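Local atomic coordinates of arginine decarboxylase (Campylobacter jejuni subsp. jejuni, PDB entry 3NZP), a protein that probably catalyses the pyridoxal-phosphate-dependent decarboxylation of arginine to agmatine, a step in the biosynthesis of polyamines such as spermidine. Residues P472-I478 and L497-D501; D3-W9 and P461-L465. Residues are numbered along the deposited sequence.

How the contacts relate
Contacts 1 and 2 are neighbours in one region of the chain, their centres about 13 Å apart, and they follow one another in series: 461-465 completes contact 2 shortly before 472-478 opens contact 1. They touch directly. Tyr-4 OH lies 2.6 Å from Phe-498 O, a probable hydrogen bond, while Leu-499 CD2 packs at 3.4 Å on Pro-464 CG and Ile-478 CD1 at 3.6 Å on Ile-462 CD1. Contact 2 is nearer the cofactor site: the side chain of Pro-461 is about 10 Å from that of Arg-323, a pyridoxal-phosphate-binding residue. Contact 1 lies away from the cofactor pocket and the active site.

Contact 1 (P472-I478 and L497-D501)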
ATOM      1  N   PRO B 472      25.715  20.727  -3.985  1.00 68.20           N
ATOM      2  CA  PRO B 472      24.444  21.074  -3.331  1.00 64.84           C
ATOM      3  C   PRO B 472      24.679  21.666  -1.950  1.00 62.09           C
ATOM      4  O   PRO B 472      25.569  21.235  -1.226  1.00 65.81           O
ATOM      5  CB  PRO B 472      23.715  19.740  -3.264  1.00 68.75           C
ATOM      6  CG  PRO B 472      24.844  18.765  -3.095  1.00 77.38           C
ATOM      7  CD  PRO B 472      25.837  19.266  -4.132  1.00 70.44           C
ATOM      8  N   THR B 473      23.863  22.640  -1.578  1.00 65.95           N
ATOM      9  CA  THR B 473      24.028  23.299  -0.293  1.00 69.52           C
ATOM     10  C   THR B 473      22.717  23.529   0.434  1.00 71.61           C
ATOM     11  O   THR B 473      22.454  24.632   0.914  1.00 78.72           O
ATOM     12  CB  THR B 473      24.695  24.647  -0.497  1.00 71.09           C
ATOM     13  OG1 THR B 473      23.987  25.365  -1.522  1.00 59.25           O
ATOM     14  CG2 THR B 473      26.142  24.458  -0.918  1.00 75.08           C
ATOM     15  N   ARG B 474      21.901  22.488   0.529  1.00 70.81           N
ATOM     16  CA  ARG B 474      20.611  22.612   1.190  1.00 67.94           C
ATOM     17  C   ARG B 474      20.138  21.295   1.775  1.00 66.20           C
ATOM     18  O   ARG B 474      19.731  20.400   1.033  1.00 67.07           O
ATOM     19  CB  ARG B 474      19.574  23.112   0.182  1.00 72.97           C
ATOM     20  CG  ARG B 474      19.671  24.586  -0.164  1.00 77.25           C
ATOM     21  CD  ARG B 474      19.169  25.432   0.986  1.00 83.94           C
ATOM     22  NE  ARG B 474      19.028  26.837   0.620  1.00 92.77           N
ATOM     23  CZ  ARG B 474      18.481  27.762   1.404  1.00 99.83           C
ATOM     24  NH1 ARG B 474      18.393  29.022   0.990  1.00 99.01           N
ATOM     25  NH2 ARG B 474      18.022  27.426   2.603  1.00100.95           N
ATOM     26  N   SER B 475      20.190  21.165   3.096  1.00 61.79           N
ATOM     27  CA  SER B 475      19.723  19.935   3.727  1.00 68.05           C
ATOM     28  C   SER B 475      18.233  19.846   3.415  1.00 71.50           C
ATOM     29  O   SER B 475      17.412  20.513   4.040  1.00 75.20           O
ATOM     30  CB  SER B 475      19.951  19.976   5.242  1.00 66.08           C
ATOM     31  OG  SER B 475      19.225  21.026   5.849  1.00 70.38           O
ATOM     32  N   ALA B 476      17.886  19.011   2.445  1.00 72.70           N
ATOM     33  CA  ALA B 476      16.503  18.878   2.014  1.00 72.37           C
ATOM     34  C   ALA B 476      15.696  17.703   2.560  1.00 70.97           C
ATOM     35  O   ALA B 476      16.236  16.732   3.088  1.00 72.73           O
ATOM     36  CB  ALA B 476      16.468  18.848   0.490  1.00 76.13           C
ATOM     37  N   SER B 477      14.380  17.816   2.425  1.00 69.40           N
ATOM     38  CA  SER B 477      13.456  16.769   2.839  1.00 66.76           C
ATOM     39  C   SER B 477      12.287  16.907   1.883  1.00 66.67           C
ATOM     40  O   SER B 477      11.313  17.598   2.169  1.00 76.49           O
ATOM     41  CB  SER B 477      13.010  16.980   4.285  1.00 56.24           C
ATOM     42  OG  SER B 477      12.519  18.288   4.474  1.00 63.30           O
ATOM     43  N   ILE B 478      12.408  16.256   0.731  1.00 66.89           N
ATOM     44  CA  ILE B 478      11.387  16.311  -0.315  1.00 70.28           C
ATOM     45  C   ILE B 478      10.055  15.658   0.025  1.00 63.73           C
ATOM     46  O   ILE B 478      10.015  14.546   0.538  1.00 58.53           O
ATOM     47  CB  ILE B 478      11.893  15.655  -1.619  1.00 68.20           C
ATOM     48  CG1 ILE B 478      12.211  14.186  -1.385  1.00 64.88           C
ATOM     49  CG2 ILE B 478      13.174  16.329  -2.090  1.00 70.71           C
ATOM     50  CD1 ILE B 478      12.840  13.531  -2.594  1.00 73.99           C
ATOM     51  N   LEU B 497      20.247  14.207   2.944  1.00 65.72           N
ATOM     52  CA  LEU B 497      19.994  14.587   1.561  1.00 56.96           C
ATOM     53  C   LEU B 497      20.228  16.069   1.329  1.00 51.76           C
ATOM     54  O   LEU B 497      19.713  16.906   2.067  1.00 45.19           O
ATOM     55  CB  LEU B 497      18.556  14.239   1.175  1.00 58.91           C
ATOM     56  CG  LEU B 497      18.193  14.422  -0.304  1.00 62.59           C
ATOM     57  CD1 LEU B 497      18.940  13.387  -1.150  1.00 51.53           C
ATOM     58  CD2 LEU B 497      16.680  14.268  -0.476  1.00 64.06           C
ATOM     59  N   PHE B 498      21.015  16.386   0.305  1.00 56.38           N
ATOM     60  CA  PHE B 498      21.313  17.776  -0.048  1.00 59.97           C
ATOM     61  C   PHE B 498      20.999  18.068  -1.506  1.00 61.35           C
ATOM     62  O   PHE B 498      21.486  17.367  -2.398  1.00 64.75           O
ATOM     63  CB  PHE B 498      22.787  18.111   0.217  1.00 55.96           C
ATOM     64  CG  PHE B 498      23.132  18.167   1.669  1.00 53.58           C
ATOM     65  CD1 PHE B 498      23.485  17.014   2.356  1.00 50.52           C
ATOM     66  CD2 PHE B 498      23.024  19.363   2.372  1.00 57.21           C
ATOM     67  CE1 PHE B 498      23.719  17.044   3.726  1.00 55.20           C
ATOM     68  CE2 PHE B 498      23.256  19.408   3.743  1.00 60.47           C
ATOM     69  CZ  PHE B 498      23.602  18.244   4.424  1.00 61.00           C
ATOM     70  N   LEU B 499      20.187  19.101  -1.735  1.00 56.95           N
ATOM     71  CA  LEU B 499      19.797  19.517  -3.086  1.00 61.71           C
ATOM     72  C   LEU B 499      20.246  20.939  -3.361  1.00 63.05           C
ATOM     73  O   LEU B 499      20.402  21.736  -2.438  1.00 65.97           O
ATOM     74  CB  LEU B 499      18.282  19.444  -3.254  1.00 61.63           C
ATOM     75  CG  LEU B 499      17.724  18.035  -3.143  1.00 55.75           C
ATOM     76  CD1 LEU B 499      16.220  18.098  -3.065  1.00 55.59           C
ATOM     77  CD2 LEU B 499      18.192  17.217  -4.342  1.00 46.87           C
ATOM     78  N   HIS B 500      20.438  21.263  -4.634  1.00 62.84           N
ATOM     79  CA  HIS B 500      20.878  22.600  -5.003  1.00 68.50           C
ATOM     80  C   HIS B 500      19.795  23.647  -4.767  1.00 68.30           C
ATOM     81  O   HIS B 500      18.607  23.384  -4.945  1.00 66.62           O
ATOM     82  CB  HIS B 500      21.326  22.618  -6.468  1.00 71.27           C
ATOM     83  CG  HIS B 500      22.255  21.499  -6.826  1.00 83.77           C
ATOM     84  ND1 HIS B 500      21.818  20.207  -7.025  1.00 90.19           N
ATOM     85  CD2 HIS B 500      23.599  21.470  -6.991  1.00 83.89           C
ATOM     86  CE1 HIS B 500      22.851  19.431  -7.297  1.00 89.22           C
ATOM     87  NE2 HIS B 500      23.945  20.173  -7.281  1.00 90.03           N
ATOM     88  N   ASP B 501      20.214  24.833  -4.344  1.00 73.41           N
ATOM     89  CA  ASP B 501      19.280  25.920  -4.094  1.00 72.31           C
ATOM     90  C   ASP B 501      18.903  26.517  -5.438  1.00 68.17           C
ATOM     91  O   ASP B 501      19.633  27.337  -5.984  1.00 68.84           O
ATOM     92  CB  ASP B 501      19.936  26.994  -3.224  1.00 74.31           C
ATOM     93  CG  ASP B 501      18.974  28.097  -2.848  1.00 71.71           C
ATOM     94  OD1 ASP B 501      19.389  29.031  -2.136  1.00 78.66           O
ATOM     95  OD2 ASP B 501      17.798  28.026  -3.267  1.00 71.65           O
TER
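Pro-472 lies over one face of the His-500 imidazole: its CB is 4.0 Å from the ring centroid and 5° off the ring normal, a CH-pi contact. The histidine is held in place from outside the pair, ND1 hydrogen-bonding to Tyr-509 OH and NE2 to Glu-470 O. On its other flank the proline meets Phe-498, with CG 4.0 Å from CB.

Further along, the backbones join. Leu-499 N donates to Arg-474 O at 3.1 Å (158°) and Ala-476 N to Leu-497 O at 2.8 Å (147°). These bonds bracket Ser-475 and Phe-498, whose CA atoms are 4.6 Å apart, so the two form a non-hydrogen-bonded antiparallel pair. The same carbonyls receive CA-H...O contacts: Arg-474 O is 3.2 Å from Phe-498 CA, and Leu-497 O is 3.5 Å from Ser-475 CA.

At the exposed end, Arg-474 NH1 reaches Asp-501 OD1 at 3.3 Å (159°), a salt bridge in which the carboxylate oxygen lies near the guanidinium plane. At the other end the contact turns apolar. Leu-499 CD1 is 3.6 Å from Ala-476 CB and 3.7 Å from Ile-478 CG2, and Tyr-440 of strand 438-442 and Leu-511 of strand 510-513 add to this cluster.

Pairing stops after a single bridge, and neither segment is a regular strand. Two loops, one leading into strand 479-480 and the other following it, are thus clipped together antiparallel against the mixed beta sheet, the kind of sheet that accompanies the TIM barrel in class-II, fold-type III decarboxylases.

Contact 2 (D3-W9 and P461-L465); sequences DYGIDIW and PIMPL
Segment 3-9 is a compact, irregular coil built on a type I' turn from Asp-3 to Ile-6. Tyr-4 (57/32) and Gly-5 (62/24) occupy its corners with positive phi, and Ile-6 N hydrogen-bonds to Asp-3 O at 2.9 Å. The coil then bends back, Ile-8 N hydrogen-bonding to Gly-5 O at 2.7 Å, so that Trp-9 (chi1 p, chi2 -93°) can hydrogen-bond through NE1 to Tyr-4 O at 3.1 Å. Its indole and the Tyr-4 phenol (chi1 m, chi2 -79°) thereby border a hollow.

Residues 461-464 run extended past them, Tyr-4 CA 6.1 Å from Met-463 CA and Trp-9 CA 7.4 Å from Pro-461 CA. Their core, 462-464, is a strand of the mixed beta sheet and pairs antiparallel with strand 510-513, Met-463 backbone-hydrogen-bonded to Gly-512. The contact therefore packs the N-terminal coil onto the sheet that accompanies the TIM barrel in this decarboxylase family.

Three bumps meet the coil. Pro-461 CB makes a CH-pi contact with the indole face, 3.3 Å from the five-membered ring centroid and 6° off its normal. Pro-464 CD covers the phenol, 3.7 Å from the centroid and 29° off the normal, a second CH-pi contact. Between the prolines Met-463, a selenomethionine in rotamer p-t-m, fills the hollow: its CB is 3.4 Å from Tyr-4 CG, and its SE is 4.0 Å from Trp-9 CZ2 in an edge-on Met-aromatic contact (5.4 Å from the six-membered ring centroid, 86° off the normal). Ile-6 CD1 approaches SE at 4.4 Å, and Tyr-4 OH extends past Pro-464 and hydrogen-bonds to Phe-498 O.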
ATOM      1  N   ASP B   3      28.001  12.724  -5.452  1.00 75.75           N
ATOM      2  CA  ASP B   3      27.545  11.819  -6.509  1.00 71.47           C
ATOM      3  C   ASP B   3      26.278  11.079  -6.086  1.00 72.08           C
ATOM      4  O   ASP B   3      25.767  10.226  -6.820  1.00 70.31           O
ATOM      5  CB  ASP B   3      28.648  10.811  -6.863  1.00 69.14           C
ATOM      6  CG  ASP B   3      28.942   9.831  -5.728  1.00 74.91           C
ATOM      7  OD1 ASP B   3      29.051  10.273  -4.561  1.00 73.30           O
ATOM      8  OD2 ASP B   3      29.074   8.621  -6.009  1.00 71.83           O
ATOM      9  N   TYR B   4      25.778  11.411  -4.898  1.00 67.04           N
ATOM     10  CA  TYR B   4      24.571  10.789  -4.374  1.00 63.23           C
ATOM     11  C   TYR B   4      24.721   9.261  -4.309  1.00 62.40           C
ATOM     12  O   TYR B   4      23.745   8.524  -4.456  1.00 62.82           O
ATOM     13  CB  TYR B   4      23.369  11.177  -5.248  1.00 54.89           C
ATOM     14  CG  TYR B   4      23.023  12.656  -5.179  1.00 56.01           C
ATOM     15  CD1 TYR B   4      22.304  13.179  -4.092  1.00 51.01           C
ATOM     16  CD2 TYR B   4      23.467  13.549  -6.166  1.00 49.97           C
ATOM     17  CE1 TYR B   4      22.041  14.552  -3.984  1.00 47.20           C
ATOM     18  CE2 TYR B   4      23.210  14.926  -6.063  1.00 46.40           C
ATOM     19  CZ  TYR B   4      22.500  15.414  -4.970  1.00 47.62           C
ATOM     20  OH  TYR B   4      22.284  16.758  -4.845  1.00 48.85           O
ATOM     21  N   GLY B   5      25.949   8.804  -4.079  1.00 63.27           N
ATOM     22  CA  GLY B   5      26.226   7.381  -3.995  1.00 61.31           C
ATOM     23  C   GLY B   5      25.929   6.633  -5.278  1.00 56.61           C
ATOM     24  O   GLY B   5      25.688   5.424  -5.267  1.00 58.40           O
ATOM     25  N   ILE B   6      25.953   7.344  -6.395  1.00 49.64           N
ATOM     26  CA  ILE B   6      25.661   6.725  -7.675  1.00 50.54           C
ATOM     27  C   ILE B   6      26.539   5.504  -7.927  1.00 54.08           C
ATOM     28  O   ILE B   6      26.262   4.697  -8.813  1.00 55.04           O
ATOM     29  CB  ILE B   6      25.845   7.740  -8.819  1.00 44.50           C
ATOM     30  CG1 ILE B   6      25.345   7.142 -10.139  1.00 45.26           C
ATOM     31  CG2 ILE B   6      27.291   8.163  -8.886  1.00 43.30           C
ATOM     32  CD1 ILE B   6      25.309   8.123 -11.298  1.00 37.10           C
ATOM     33  N   ASP B   7      27.597   5.360  -7.139  1.00 60.05           N
ATOM     34  CA  ASP B   7      28.495   4.231  -7.315  1.00 61.97           C
ATOM     35  C   ASP B   7      28.072   3.013  -6.511  1.00 58.66           C
ATOM     36  O   ASP B   7      28.405   1.881  -6.865  1.00 61.62           O
ATOM     37  CB  ASP B   7      29.920   4.640  -6.950  1.00 72.70           C
ATOM     38  CG  ASP B   7      30.664   5.277  -8.125  1.00 80.80           C
ATOM     39  OD1 ASP B   7      31.778   5.800  -7.901  1.00 87.45           O
ATOM     40  OD2 ASP B   7      30.146   5.245  -9.266  1.00 70.05           O
ATOM     41  N   ILE B   8      27.327   3.246  -5.437  1.00 55.08           N
ATOM     42  CA  ILE B   8      26.855   2.161  -4.589  1.00 47.00           C
ATOM     43  C   ILE B   8      25.656   1.451  -5.223  1.00 52.73           C
ATOM     44  O   ILE B   8      25.745   0.288  -5.623  1.00 50.33           O
ATOM     45  CB  ILE B   8      26.442   2.692  -3.224  1.00 43.83           C
ATOM     46  CG1 ILE B   8      27.596   3.474  -2.604  1.00 39.96           C
ATOM     47  CG2 ILE B   8      26.019   1.553  -2.334  1.00 41.24           C
ATOM     48  CD1 ILE B   8      27.253   4.108  -1.262  1.00 44.23           C
ATOM     49  N   TRP B   9      24.538   2.164  -5.319  1.00 53.42           N
ATOM     50  CA  TRP B   9      23.313   1.612  -5.890  1.00 51.71           C
ATOM     51  C   TRP B   9      23.304   1.682  -7.409  1.00 50.15           C
ATOM     52  O   TRP B   9      22.612   0.909  -8.070  1.00 44.97           O
ATOM     53  CB  TRP B   9      22.085   2.370  -5.375  1.00 53.24           C
ATOM     54  CG  TRP B   9      22.054   3.810  -5.790  1.00 46.88           C
ATOM     55  CD1 TRP B   9      22.535   4.871  -5.085  1.00 44.60           C
ATOM     56  CD2 TRP B   9      21.598   4.334  -7.049  1.00 42.37           C
ATOM     57  NE1 TRP B   9      22.416   6.022  -5.824  1.00 45.19           N
ATOM     58  CE2 TRP B   9      21.848   5.725  -7.031  1.00 39.19           C
ATOM     59  CE3 TRP B   9      21.014   3.765  -8.186  1.00 39.85           C
ATOM     60  CZ2 TRP B   9      21.532   6.558  -8.111  1.00 39.21           C
ATOM     61  CZ3 TRP B   9      20.699   4.598  -9.267  1.00 43.31           C
ATOM     62  CH2 TRP B   9      20.960   5.978  -9.217  1.00 40.54           C
ATOM     63  N   PRO B 461      17.010   5.369  -3.950  1.00 36.48           N
ATOM     64  CA  PRO B 461      17.985   6.432  -4.167  1.00 37.79           C
ATOM     65  C   PRO B 461      17.342   7.633  -4.828  1.00 40.89           C
ATOM     66  O   PRO B 461      16.506   7.492  -5.722  1.00 43.13           O
ATOM     67  CB  PRO B 461      19.045   5.762  -5.041  1.00 33.95           C
ATOM     68  CG  PRO B 461      18.289   4.661  -5.735  1.00 41.93           C
ATOM     69  CD  PRO B 461      17.410   4.129  -4.633  1.00 37.91           C
ATOM     70  N   ILE B 462      17.737   8.821  -4.378  1.00 48.21           N
ATOM     71  CA  ILE B 462      17.187  10.068  -4.916  1.00 46.18           C
ATOM     72  C   ILE B 462      18.289  11.061  -5.271  1.00 41.92           C
ATOM     73  O   ILE B 462      19.122  11.375  -4.430  1.00 44.10           O
ATOM     74  CB  ILE B 462      16.258  10.704  -3.877  1.00 37.59           C
ATOM     75  CG1 ILE B 462      15.103   9.753  -3.588  1.00 43.54           C
ATOM     76  CG2 ILE B 462      15.773  12.042  -4.371  1.00 34.40           C
ATOM     77  CD1 ILE B 462      14.239  10.165  -2.427  1.00 38.08           C
HETATM   78  N   MSE B 463      18.296  11.545  -6.510  1.00 34.13           N
HETATM   79  CA  MSE B 463      19.306  12.515  -6.936  1.00 46.48           C
HETATM   80  C   MSE B 463      18.785  13.374  -8.084  1.00 49.62           C
HETATM   81  O   MSE B 463      18.006  12.898  -8.914  1.00 56.03           O
HETATM   82  CB  MSE B 463      20.577  11.816  -7.406  1.00 50.69           C
HETATM   83  CG  MSE B 463      20.415  11.134  -8.743  1.00 54.95           C
HETATM   84 SE   MSE B 463      22.060  10.357  -9.361  1.00 78.94          SE
HETATM   85  CE  MSE B 463      23.014  11.981  -9.790  1.00 79.53           C
ATOM     86  N   PRO B 464      19.206  14.646  -8.151  1.00 43.52           N
ATOM     87  CA  PRO B 464      18.762  15.549  -9.212  1.00 40.40           C
ATOM     88  C   PRO B 464      19.212  15.037 -10.567  1.00 41.64           C
ATOM     89  O   PRO B 464      20.198  14.310 -10.659  1.00 45.17           O
ATOM     90  CB  PRO B 464      19.444  16.856  -8.857  1.00 49.67           C
ATOM     91  CG  PRO B 464      19.580  16.766  -7.374  1.00 49.77           C
ATOM     92  CD  PRO B 464      20.042  15.364  -7.182  1.00 40.00           C
ATOM     93  N   LEU B 465      18.507  15.425 -11.621  1.00 34.36           N
ATOM     94  CA  LEU B 465      18.872  14.967 -12.950  1.00 39.61           C
ATOM     95  C   LEU B 465      20.026  15.725 -13.580  1.00 42.43           C
ATOM     96  O   LEU B 465      20.667  15.235 -14.512  1.00 41.16           O
ATOM     97  CB  LEU B 465      17.668  15.025 -13.880  1.00 40.25           C
ATOM     98  CG  LEU B 465      16.828  13.745 -13.906  1.00 42.83           C
ATOM     99  CD1 LEU B 465      16.298  13.450 -12.514  1.00 42.89           C
ATOM    100  CD2 LEU B 465      15.689  13.914 -14.905  1.00 43.94           C
TER